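Local coordinates for protein DNA endonuclease i-cvui (Chlorella vulgaris, PDB 5A77) that cleaves double-stranded DNA at a long recognition site as a homing endonuclease of the LAGLIDADG family, and is probably involved in intron homing, at residues L37-R42 against R151-K156; T85-T90 against Q110-L115; K93-L98 against A103-V108; E126-A131 against I145-V150. All blocks are in the same frame, centred on the assembly; numbering follows the deposited sequence.

Along the chain, contact 1 opens first and closes last, spanning the other three. Contact 3 lies within contact 2, both made by helices 84-94 and 102-114, with centres 11 Å apart; contact 4 follows them in sequence. Contacts 1 and 4 share helix 147-156, their centres 8 Å apart, and touch where Y39 packs on I145 and V150. Contacts 1 and 3 are the farthest pair, their centres 27 Å apart on opposite sides of the chain's centre. Between these two ends, K114 of contact 2 forms a salt bridge with E126 of contact 4. Contacts 2, 3 and 4 lie among helices backing the antiparallel, DNA-binding sheet; contact 1 joins one of its strands to the last helix.

Contact 1: L37-R42 against R151-K156; sequences LKYQVR and RECLKK. With nucleotides of chain F; nucleotides of chain C.
L37 and Y39 meet the C-terminal helix 147-156 through L154 and C153, at the start of strand 39-50 in the antiparallel DNA-binding sheet of the LAGLIDADG fold. The segment has two jobs: the turn leading into the strand, and Y39 at its start, rest on the helix, while Q40 and R42 serve the DNA.

L37 and L154 cross obliquely, and the closest pair is L37 CB to L154 CD2 at 3.8 Å. L154 CD2 is also 4.1 Å from L37 CD2, so one branch of L154 fills the angle between the root and one branch of L37. The sulfur of C153 is trans to the backbone N (chi1 163°), which points SG at the strand, 4.3 Å from Y39 CE2 and oblique to the ring. K38 CG lies 4.2 Å from C153 SG before its chain, bent at chi2, leads away to NZ, which bonds to the carbonyl of E33. The tyrosine ring also packs on I29 and S31 of the neighbouring strand.

On the DNA, Q40 NE2 lies 3.2 Å from C2' of DA3 of chain C, a sugar contact. Replacing R42 by an alanine would probably leave the thymine carbonyl of DT5 of chain F without the donor that R42 supplies. That bond runs from R42 NH1 to O4 at 2.6 Å, bent to 139°, with O4 at the edge of the guanidinium, near its plane.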
# COMPACT_ATOMS: atom_id res chain seq x y z
N LEU B 37 -15.98 33.43 -6.08
CA LEU B 37 -17.01 32.41 -5.82
C LEU B 37 -16.77 31.61 -4.54
O LEU B 37 -17.34 30.54 -4.37
CB LEU B 37 -17.09 31.43 -7.00
CG LEU B 37 -17.05 32.06 -8.39
CD1 LEU B 37 -16.98 31.00 -9.46
CD2 LEU B 37 -18.25 32.93 -8.58
N LYS B 38 -15.89 32.10 -3.66
CA LYS B 38 -15.70 31.53 -2.32
C LYS B 38 -15.14 30.09 -2.25
O LYS B 38 -14.73 29.65 -1.17
CB LYS B 38 -17.04 31.56 -1.56
CG LYS B 38 -17.57 32.95 -1.29
CD LYS B 38 -16.63 33.72 -0.39
CE LYS B 38 -16.98 35.20 -0.36
NZ LYS B 38 -16.02 35.93 0.52
N TYR B 39 -15.13 29.36 -3.36
CA TYR B 39 -14.67 27.96 -3.30
C TYR B 39 -13.74 27.56 -4.43
O TYR B 39 -13.85 28.02 -5.57
CB TYR B 39 -15.88 26.99 -3.28
CG TYR B 39 -16.70 27.03 -2.01
CD1 TYR B 39 -16.29 26.36 -0.88
CD2 TYR B 39 -17.88 27.75 -1.95
CE1 TYR B 39 -17.04 26.39 0.29
CE2 TYR B 39 -18.64 27.79 -0.79
CZ TYR B 39 -18.21 27.11 0.32
OH TYR B 39 -18.96 27.15 1.47
N GLN B 40 -12.81 26.68 -4.08
CA GLN B 40 -11.85 26.10 -5.00
C GLN B 40 -12.03 24.59 -4.95
O GLN B 40 -12.25 24.03 -3.87
CB GLN B 40 -10.41 26.49 -4.61
CG GLN B 40 -9.31 25.90 -5.49
CD GLN B 40 -8.02 25.56 -4.72
OE1 GLN B 40 -7.95 25.73 -3.50
NE2 GLN B 40 -7.02 25.07 -5.43
N VAL B 41 -11.95 23.92 -6.09
CA VAL B 41 -11.92 22.46 -6.06
C VAL B 41 -10.45 22.02 -6.18
O VAL B 41 -9.79 22.31 -7.18
CB VAL B 41 -12.78 21.85 -7.18
CG1 VAL B 41 -12.48 20.38 -7.35
CG2 VAL B 41 -14.27 22.04 -6.86
N ARG B 42 -9.94 21.39 -5.13
CA ARG B 42 -8.54 20.97 -5.11
C ARG B 42 -8.44 19.53 -5.58
O ARG B 42 -9.15 18.68 -5.07
CB ARG B 42 -7.93 21.12 -3.70
CG ARG B 42 -6.51 20.50 -3.51
CD ARG B 42 -5.94 20.74 -2.08
NE ARG B 42 -5.89 22.17 -1.77
CZ ARG B 42 -6.01 22.70 -0.56
NH1 ARG B 42 -6.16 21.92 0.50
NH2 ARG B 42 -5.98 24.03 -0.41
N ARG B 151 -23.33 25.35 -4.15
CA ARG B 151 -24.44 25.76 -4.99
C ARG B 151 -25.28 26.82 -4.27
O ARG B 151 -25.69 27.82 -4.87
CB ARG B 151 -25.31 24.58 -5.39
CG ARG B 151 -26.75 24.66 -4.94
CD ARG B 151 -27.59 23.55 -5.52
NE ARG B 151 -28.99 23.68 -5.12
CZ ARG B 151 -29.84 24.53 -5.69
NH1 ARG B 151 -29.41 25.31 -6.67
NH2 ARG B 151 -31.11 24.60 -5.29
N GLU B 152 -25.50 26.63 -2.98
CA GLU B 152 -26.42 27.51 -2.30
C GLU B 152 -25.82 28.88 -2.03
O GLU B 152 -26.52 29.89 -2.13
CB GLU B 152 -26.92 26.84 -1.01
CG GLU B 152 -28.21 27.46 -0.50
CD GLU B 152 -29.46 27.12 -1.34
OE1 GLU B 152 -29.39 26.41 -2.38
OE2 GLU B 152 -30.54 27.61 -0.94
N CYS B 153 -24.53 28.91 -1.72
CA CYS B 153 -23.83 30.16 -1.45
C CYS B 153 -23.55 30.89 -2.77
O CYS B 153 -23.48 32.12 -2.82
CB CYS B 153 -22.52 29.89 -0.71
SG CYS B 153 -21.30 31.21 -0.70
N LEU B 154 -23.42 30.13 -3.85
CA LEU B 154 -23.36 30.69 -5.19
C LEU B 154 -24.67 31.39 -5.48
O LEU B 154 -24.69 32.48 -6.07
CB LEU B 154 -23.11 29.60 -6.24
CG LEU B 154 -21.69 29.09 -6.44
CD1 LEU B 154 -21.63 28.01 -7.51
CD2 LEU B 154 -20.73 30.24 -6.78
N LYS B 155 -25.76 30.75 -5.08
CA LYS B 155 -27.09 31.30 -5.23
C LYS B 155 -27.19 32.66 -4.54
O LYS B 155 -27.78 33.59 -5.09
CB LYS B 155 -28.13 30.33 -4.66
CG LYS B 155 -29.31 30.06 -5.56
CD LYS B 155 -29.39 28.59 -5.98
CE LYS B 155 -30.83 28.24 -6.33
NZ LYS B 155 -30.98 27.39 -7.55
N LYS B 156 -26.60 32.77 -3.35
CA LYS B 156 -26.65 34.00 -2.57
C LYS B 156 -25.63 35.06 -2.99
O LYS B 156 -25.70 36.19 -2.52
CB LYS B 156 -26.45 33.71 -1.07
CG LYS B 156 -27.14 32.46 -0.61
CD LYS B 156 -27.06 32.27 0.91
CE LYS B 156 -28.34 31.61 1.41
NZ LYS B 156 -28.76 30.53 0.46
P DT F 5 -11.60 24.42 8.11
OP1 DT F 5 -12.29 25.07 9.23
OP2 DT F 5 -11.94 24.80 6.72
O5' DT F 5 -10.01 24.63 8.24
C5' DT F 5 -9.28 23.99 9.28
C4' DT F 5 -7.89 24.59 9.41
O4' DT F 5 -6.98 23.94 8.48
C3' DT F 5 -7.80 26.09 9.11
O3' DT F 5 -6.98 26.73 10.08
C2' DT F 5 -7.17 26.13 7.72
C1' DT F 5 -6.26 24.91 7.76
N1 DT F 5 -5.96 24.36 6.41
C2 DT F 5 -4.66 24.29 5.99
O2 DT F 5 -3.71 24.66 6.66
N3 DT F 5 -4.49 23.74 4.74
C4 DT F 5 -5.47 23.27 3.89
O4 DT F 5 -5.21 22.80 2.78
C5 DT F 5 -6.82 23.37 4.39
C7 DT F 5 -7.99 22.91 3.55
C6 DT F 5 -7.00 23.90 5.62
P DA C 3 -7.17 29.03 -10.07
OP1 DA C 3 -6.72 28.76 -11.46
OP2 DA C 3 -8.49 28.62 -9.54
O5' DA C 3 -6.09 28.39 -9.06
C5' DA C 3 -4.72 28.35 -9.43
C4' DA C 3 -3.84 27.82 -8.30
O4' DA C 3 -3.61 28.85 -7.31
C3' DA C 3 -4.39 26.61 -7.53
O3' DA C 3 -3.31 25.77 -7.23
C2' DA C 3 -4.91 27.27 -6.25
C1' DA C 3 -3.77 28.26 -6.05
N9 DA C 3 -4.00 29.27 -5.02
C8 DA C 3 -5.19 29.83 -4.64
N7 DA C 3 -5.08 30.70 -3.67
C5 DA C 3 -3.72 30.71 -3.38
C6 DA C 3 -2.94 31.44 -2.45
N6 DA C 3 -3.46 32.32 -1.58
N1 DA C 3 -1.60 31.22 -2.43
C2 DA C 3 -1.08 30.33 -3.29
N3 DA C 3 -1.71 29.58 -4.21
C4 DA C 3 -3.04 29.83 -4.20

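Contact 2: T85-T90 against Q110-L115; sequences TSLQTT and QIIKKL
I112 is the residue of segment 110-115 that reaches helix 84-94, meeting L87 and Q88. Taking the segment in order, I111 comes just before it and faces elsewhere: its side chain lies on V41 and V43 of strand 39-50 and on L130 of helix 121-135, tying this helix to the sheet and to the next helix along the chain.

At I112 the side chain turns toward the other helix and divides its two branches. CG1 sits anti to the carbonyl carbon (chi1 -74°), and the chain then extends to CD1, whose nearest neighbours are backbone atoms: it is 3.6 Å from Q88 N and 3.8 Å from Q88 CA. The other branch, CG2, lies against the glutamine, 4.1 Å from Q88 CB and 3.9 Å from Q88 OE1. The two side chains are skewed, with the extended glutamine running across the isoleucine. L87 CG also comes to 4.3 Å from I112 CD1, and L87 itself packs on V43, L45 and V81 of the sheet.

This is helix-on-helix packing within the LAGLIDADG fold, in the layer that backs the DNA-binding sheet. The CA atoms come nearest at Q88 and I112, 7.0 Å apart. An alanine in place of I112 would probably open a gap beside the backbone of Q88 and remove the apolar support beside the glutamine's aliphatic part.

Further on, K114 leaves this interface altogether; its NZ makes a salt bridge with E126 of helix 121-135.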
# COMPACT_ATOMS: atom_id res chain seq x y z
N THR B 85 -2.53 20.96 -13.79
CA THR B 85 -1.50 20.85 -14.81
C THR B 85 -0.38 19.83 -14.51
O THR B 85 0.23 19.29 -15.43
CB THR B 85 -0.85 22.22 -15.08
OG1 THR B 85 0.05 22.10 -16.19
CG2 THR B 85 -0.09 22.71 -13.84
N SER B 86 -0.10 19.56 -13.23
CA SER B 86 0.95 18.60 -12.90
C SER B 86 0.37 17.26 -12.44
O SER B 86 1.03 16.22 -12.56
CB SER B 86 1.88 19.15 -11.82
OG SER B 86 1.16 19.83 -10.82
N LEU B 87 -0.85 17.27 -11.90
CA LEU B 87 -1.47 16.04 -11.39
C LEU B 87 -2.07 15.28 -12.55
O LEU B 87 -2.15 14.05 -12.52
CB LEU B 87 -2.52 16.34 -10.32
CG LEU B 87 -3.42 15.15 -9.94
CD1 LEU B 87 -2.59 13.96 -9.45
CD2 LEU B 87 -4.46 15.53 -8.92
N GLN B 88 -2.48 16.00 -13.58
CA GLN B 88 -2.93 15.37 -14.82
C GLN B 88 -1.81 14.51 -15.31
O GLN B 88 -1.94 13.31 -15.41
CB GLN B 88 -3.34 16.41 -15.89
CG GLN B 88 -3.93 15.78 -17.15
CD GLN B 88 -4.15 16.77 -18.28
OE1 GLN B 88 -4.13 17.99 -18.07
NE2 GLN B 88 -4.37 16.26 -19.49
N THR B 89 -0.67 15.13 -15.54
CA THR B 89 0.50 14.42 -16.06
C THR B 89 0.90 13.18 -15.25
O THR B 89 1.39 12.21 -15.81
CB THR B 89 1.68 15.39 -16.14
OG1 THR B 89 1.35 16.41 -17.09
CG2 THR B 89 2.95 14.69 -16.60
N THR B 90 0.64 13.19 -13.95
CA THR B 90 0.96 12.01 -13.16
C THR B 90 -0.06 10.88 -13.40
O THR B 90 0.29 9.70 -13.41
CB THR B 90 1.04 12.34 -11.66
OG1 THR B 90 2.05 13.34 -11.46
CG2 THR B 90 1.39 11.11 -10.86
N GLN B 110 -11.57 14.13 -15.21
CA GLN B 110 -12.72 14.86 -15.72
C GLN B 110 -12.82 16.22 -15.03
O GLN B 110 -13.26 17.20 -15.64
CB GLN B 110 -14.03 14.07 -15.54
CG GLN B 110 -14.29 13.00 -16.60
CD GLN B 110 -14.08 13.51 -18.01
OE1 GLN B 110 -14.51 14.61 -18.34
NE2 GLN B 110 -13.39 12.74 -18.83
N ILE B 111 -12.41 16.27 -13.76
CA ILE B 111 -12.39 17.55 -13.04
C ILE B 111 -11.30 18.49 -13.55
O ILE B 111 -11.51 19.69 -13.65
CB ILE B 111 -12.18 17.36 -11.54
CG1 ILE B 111 -13.27 16.48 -10.93
CG2 ILE B 111 -12.13 18.73 -10.84
CD1 ILE B 111 -13.22 16.44 -9.41
N ILE B 112 -10.12 17.95 -13.84
CA ILE B 112 -9.02 18.79 -14.29
C ILE B 112 -9.41 19.41 -15.63
O ILE B 112 -8.95 20.51 -15.97
CB ILE B 112 -7.70 18.00 -14.40
CG1 ILE B 112 -7.14 17.71 -13.00
CG2 ILE B 112 -6.66 18.77 -15.20
CD1 ILE B 112 -6.01 16.66 -12.99
N LYS B 113 -10.29 18.73 -16.36
CA LYS B 113 -10.77 19.24 -17.64
C LYS B 113 -11.43 20.62 -17.53
O LYS B 113 -11.25 21.46 -18.41
CB LYS B 113 -11.74 18.24 -18.27
CG LYS B 113 -11.32 17.78 -19.65
CD LYS B 113 -12.04 16.51 -20.05
CE LYS B 113 -11.19 15.28 -19.72
NZ LYS B 113 -11.46 14.11 -20.62
N LYS B 114 -12.16 20.84 -16.44
CA LYS B 114 -12.93 22.07 -16.26
C LYS B 114 -12.30 23.14 -15.35
O LYS B 114 -12.80 24.27 -15.30
CB LYS B 114 -14.31 21.72 -15.72
CG LYS B 114 -14.71 20.29 -15.99
CD LYS B 114 -16.16 20.06 -15.69
CE LYS B 114 -16.74 19.19 -16.78
NZ LYS B 114 -18.22 19.24 -16.77
N LEU B 115 -11.22 22.81 -14.64
CA LEU B 115 -10.56 23.78 -13.76
C LEU B 115 -10.15 25.07 -14.47
O LEU B 115 -10.27 26.14 -13.89
CB LEU B 115 -9.33 23.17 -13.07
CG LEU B 115 -9.54 22.01 -12.11
CD1 LEU B 115 -8.19 21.53 -11.59
CD2 LEU B 115 -10.46 22.41 -10.96

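Contact 3: K93-L98 against A103-V108; sequences KLLPYL and AQAKLV
L95 and A105 are where the two backbones come closest, their CA atoms 7.0 Å apart. Segment 93-98 holds the last two residues of helix 84-94 and the loop after it, while 103-108 is wholly within helix 102-114, so the chain folds back on itself between consecutive helices of the LAGLIDADG fold. The helix end is tied off at L94 O, which accepts from both Y97 N and L98 N, one from each face of its carbonyl plane; the L98 N bond is 3.0 Å long.

Two leucines leave this turn to meet one small methyl. L95 CD1 comes to 3.5 Å from A105 CB, and L98 CD1 approaches the same carbon at 4.1 Å. The aliphatic part of K106 crosses L95 at about a right angle, with CD 3.9 Å from L95 CD1 and CE 4.1 Å from L95 CD2. L98 continues inward onto I25 and D20, and Y97 packs on L10 of the second subunit.

Across these segments the chemistry is purely apolar: it depends on close fit around A105, with the lysine methylenes covering L95 while the charged NZ lies beyond them.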
# COMPACT_ATOMS: atom_id res chain seq x y z
N LYS B 93 0.25 8.53 -16.35
CA LYS B 93 1.38 7.62 -16.15
C LYS B 93 0.89 6.37 -15.46
O LYS B 93 1.20 5.26 -15.88
CB LYS B 93 2.49 8.28 -15.34
CG LYS B 93 3.47 9.06 -16.18
CD LYS B 93 4.21 10.07 -15.34
CE LYS B 93 5.02 11.00 -16.20
NZ LYS B 93 5.48 12.18 -15.41
N LEU B 94 0.09 6.57 -14.42
CA LEU B 94 -0.37 5.48 -13.56
C LEU B 94 -1.61 4.77 -14.10
O LEU B 94 -1.74 3.55 -13.98
CB LEU B 94 -0.65 6.01 -12.16
CG LEU B 94 0.61 6.63 -11.54
CD1 LEU B 94 0.37 7.20 -10.15
CD2 LEU B 94 1.70 5.57 -11.51
N LEU B 95 -2.50 5.55 -14.70
CA LEU B 95 -3.80 5.11 -15.21
C LEU B 95 -3.85 3.70 -15.82
O LEU B 95 -4.71 2.91 -15.45
CB LEU B 95 -4.30 6.12 -16.24
CG LEU B 95 -5.77 6.48 -16.33
CD1 LEU B 95 -6.37 6.61 -14.95
CD2 LEU B 95 -5.86 7.80 -17.09
N PRO B 96 -2.91 3.38 -16.73
CA PRO B 96 -2.94 2.01 -17.27
C PRO B 96 -2.70 0.91 -16.23
O PRO B 96 -2.99 -0.26 -16.51
CB PRO B 96 -1.81 2.02 -18.31
CG PRO B 96 -1.60 3.45 -18.64
CD PRO B 96 -1.85 4.18 -17.37
N TYR B 97 -2.18 1.26 -15.06
CA TYR B 97 -1.86 0.24 -14.06
C TYR B 97 -2.66 0.35 -12.77
O TYR B 97 -2.71 -0.59 -12.00
CB TYR B 97 -0.37 0.28 -13.72
CG TYR B 97 0.52 0.35 -14.93
CD1 TYR B 97 0.72 -0.76 -15.73
CD2 TYR B 97 1.17 1.53 -15.27
CE1 TYR B 97 1.54 -0.70 -16.84
CE2 TYR B 97 1.99 1.61 -16.37
CZ TYR B 97 2.17 0.49 -17.15
OH TYR B 97 2.99 0.56 -18.26
N LEU B 98 -3.30 1.49 -12.52
CA LEU B 98 -4.11 1.57 -11.32
C LEU B 98 -5.29 0.61 -11.41
O LEU B 98 -6.10 0.66 -12.35
CB LEU B 98 -4.61 2.99 -11.08
CG LEU B 98 -3.63 4.02 -10.54
CD1 LEU B 98 -4.36 5.34 -10.35
CD2 LEU B 98 -3.01 3.56 -9.24
N ALA B 103 -10.96 4.57 -10.77
CA ALA B 103 -12.17 5.39 -10.79
C ALA B 103 -11.89 6.82 -10.29
O ALA B 103 -12.25 7.80 -10.95
CB ALA B 103 -13.26 4.75 -9.97
N GLN B 104 -11.23 6.92 -9.14
CA GLN B 104 -10.86 8.22 -8.60
C GLN B 104 -9.98 8.97 -9.59
O GLN B 104 -10.14 10.17 -9.79
CB GLN B 104 -10.13 8.07 -7.26
CG GLN B 104 -10.97 7.47 -6.15
CD GLN B 104 -10.63 6.02 -5.89
OE1 GLN B 104 -11.08 5.11 -6.60
NE2 GLN B 104 -9.79 5.79 -4.89
N ALA B 105 -9.07 8.25 -10.24
CA ALA B 105 -8.23 8.84 -11.27
C ALA B 105 -9.06 9.45 -12.39
O ALA B 105 -8.91 10.62 -12.71
CB ALA B 105 -7.28 7.82 -11.84
N LYS B 106 -9.93 8.65 -12.97
CA LYS B 106 -10.72 9.05 -14.13
C LYS B 106 -11.63 10.23 -13.80
O LYS B 106 -11.77 11.17 -14.60
CB LYS B 106 -11.53 7.87 -14.64
CG LYS B 106 -11.35 7.60 -16.13
CD LYS B 106 -9.96 7.08 -16.45
CE LYS B 106 -9.76 6.93 -17.96
NZ LYS B 106 -9.84 8.24 -18.66
N LEU B 107 -12.24 10.20 -12.62
CA LEU B 107 -13.08 11.31 -12.19
C LEU B 107 -12.24 12.58 -12.05
O LEU B 107 -12.59 13.62 -12.61
CB LEU B 107 -13.79 10.98 -10.87
CG LEU B 107 -14.92 9.96 -11.02
CD1 LEU B 107 -15.66 9.74 -9.71
CD2 LEU B 107 -15.90 10.38 -12.10
N VAL B 108 -11.13 12.49 -11.33
CA VAL B 108 -10.22 13.62 -11.16
C VAL B 108 -9.70 14.17 -12.49
O VAL B 108 -9.53 15.39 -12.64
CB VAL B 108 -9.02 13.23 -10.25
CG1 VAL B 108 -7.94 14.31 -10.29
CG2 VAL B 108 -9.50 13.02 -8.82

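Contact 4: E126-A131 against I145-V150; sequences EAALLA and ILAENV. With nucleotides of chain F.
A128 and A147 make a close helix-helix contact on the LAGLIDADG fold's sheet, at a point where small residues permit close approach: their CA atoms are 5.1 Å apart, on helix 121-135 and at the start of helix 147-156.

Apolar contacts carry the interface. A128 CB and A147 CB meet at 4.1 Å, methyl to methyl. L129 then leans over the same alanine, its CG anti to the carbonyl carbon (chi1 -84°), which brings CD2 to 3.8 Å from A147 CB. One turn further along the second helix, V150 packs more loosely on A128. I29 of strand 23-31 touches A128, A131, I145 and V150, so both helices rest on the sheet here.

Hydrogen bonds order the helix start. L146 occupies the N-cap position, and its backbone N donates to N149 OD1 at 3.1 Å, a nearly straight bond of 162° that arrives from above the carbonyl plane of the amide. The asparagine side chain therefore folds back to the residue before the helix. D132, from helix 121-135, accepts from the backbone N of A147 through OD2, linking the two helices by a polar bond beside the methyl contact.

The last kind of contact is with DNA. Just ahead of the helix, I145 lies next to a phosphate, and its backbone N makes a weak hydrogen bond of 3.4 Å to OP1 of DG4 of chain F.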
# COMPACT_ATOMS: atom_id res chain seq x y z
N GLU B 126 -20.41 22.10 -11.90
CA GLU B 126 -20.20 20.75 -12.42
C GLU B 126 -18.95 20.13 -11.76
O GLU B 126 -18.87 18.93 -11.56
CB GLU B 126 -20.08 20.73 -13.95
CG GLU B 126 -20.77 21.89 -14.66
CD GLU B 126 -20.55 21.94 -16.18
OE1 GLU B 126 -19.43 21.62 -16.66
OE2 GLU B 126 -21.48 22.36 -16.91
N ALA B 127 -18.00 20.98 -11.40
CA ALA B 127 -16.75 20.54 -10.80
C ALA B 127 -16.96 20.09 -9.34
O ALA B 127 -16.42 19.05 -8.91
CB ALA B 127 -15.72 21.63 -10.88
N ALA B 128 -17.72 20.87 -8.57
CA ALA B 128 -18.01 20.52 -7.18
C ALA B 128 -18.80 19.21 -7.08
O ALA B 128 -18.53 18.38 -6.21
CB ALA B 128 -18.76 21.65 -6.49
N LEU B 129 -19.76 19.03 -7.97
CA LEU B 129 -20.57 17.81 -7.95
C LEU B 129 -19.73 16.55 -8.26
O LEU B 129 -20.02 15.47 -7.76
CB LEU B 129 -21.73 17.94 -8.93
CG LEU B 129 -22.93 18.65 -8.31
CD1 LEU B 129 -23.88 19.24 -9.36
CD2 LEU B 129 -23.68 17.69 -7.40
N LEU B 130 -18.69 16.70 -9.08
CA LEU B 130 -17.75 15.63 -9.36
C LEU B 130 -16.82 15.42 -8.15
O LEU B 130 -16.30 14.32 -7.95
CB LEU B 130 -16.93 15.96 -10.61
CG LEU B 130 -17.58 15.81 -11.98
CD1 LEU B 130 -16.62 16.22 -13.09
CD2 LEU B 130 -18.03 14.38 -12.17
N ALA B 131 -16.62 16.47 -7.36
CA ALA B 131 -15.83 16.33 -6.14
C ALA B 131 -16.50 15.37 -5.16
O ALA B 131 -15.82 14.58 -4.50
CB ALA B 131 -15.61 17.67 -5.49
N ILE B 145 -17.93 19.58 3.84
CA ILE B 145 -18.14 20.55 2.76
C ILE B 145 -18.53 19.93 1.39
O ILE B 145 -17.72 19.35 0.67
CB ILE B 145 -16.88 21.44 2.62
CG1 ILE B 145 -17.12 22.66 1.75
CG2 ILE B 145 -15.65 20.65 2.16
CD1 ILE B 145 -16.12 23.73 2.07
N LEU B 146 -19.81 20.03 1.04
CA LEU B 146 -20.30 19.35 -0.17
C LEU B 146 -20.76 20.34 -1.24
O LEU B 146 -20.79 21.56 -1.01
CB LEU B 146 -21.44 18.41 0.19
CG LEU B 146 -21.03 17.16 0.98
CD1 LEU B 146 -21.99 16.97 2.15
CD2 LEU B 146 -21.00 15.93 0.07
N ALA B 147 -21.11 19.81 -2.41
CA ALA B 147 -21.58 20.63 -3.51
C ALA B 147 -22.76 21.50 -3.10
O ALA B 147 -22.81 22.68 -3.46
CB ALA B 147 -21.96 19.78 -4.70
N GLU B 148 -23.70 20.93 -2.34
CA GLU B 148 -24.89 21.67 -1.90
C GLU B 148 -24.53 22.97 -1.18
O GLU B 148 -25.29 23.94 -1.23
CB GLU B 148 -25.77 20.80 -0.99
CG GLU B 148 -27.14 20.42 -1.55
CD GLU B 148 -27.85 21.53 -2.32
OE1 GLU B 148 -28.23 22.57 -1.72
OE2 GLU B 148 -28.06 21.36 -3.54
N ASN B 149 -23.38 22.98 -0.51
CA ASN B 149 -22.91 24.21 0.14
C ASN B 149 -22.50 25.24 -0.91
O ASN B 149 -22.95 26.39 -0.87
CB ASN B 149 -21.75 23.91 1.09
CG ASN B 149 -22.14 22.95 2.21
OD1 ASN B 149 -21.31 22.19 2.70
ND2 ASN B 149 -23.40 22.98 2.60
N VAL B 150 -21.67 24.82 -1.85
CA VAL B 150 -21.24 25.68 -2.94
C VAL B 150 -22.43 26.24 -3.73
O VAL B 150 -22.54 27.46 -3.92
CB VAL B 150 -20.30 24.92 -3.89
CG1 VAL B 150 -20.03 25.71 -5.15
CG2 VAL B 150 -19.00 24.63 -3.19
P DG F 4 -13.19 18.83 4.30
OP1 DG F 4 -14.64 19.01 4.48
OP2 DG F 4 -12.55 19.04 2.98
O5' DG F 4 -12.55 19.81 5.36
C5' DG F 4 -12.88 19.68 6.73
C4' DG F 4 -11.92 20.49 7.55
O4' DG F 4 -10.57 19.96 7.36
C3' DG F 4 -11.87 21.97 7.14
O3' DG F 4 -11.80 22.83 8.28
C2' DG F 4 -10.61 22.06 6.30
C1' DG F 4 -9.71 20.99 6.91
N9 DG F 4 -8.77 20.48 5.93
C8 DG F 4 -9.06 19.99 4.68
N7 DG F 4 -8.01 19.66 3.99
C5 DG F 4 -6.95 19.97 4.83
C6 DG F 4 -5.56 19.84 4.62
O6 DG F 4 -4.98 19.41 3.62
N1 DG F 4 -4.83 20.28 5.71
C2 DG F 4 -5.37 20.79 6.87
N2 DG F 4 -4.51 21.16 7.82
N3 DG F 4 -6.67 20.90 7.08
C4 DG F 4 -7.39 20.49 6.02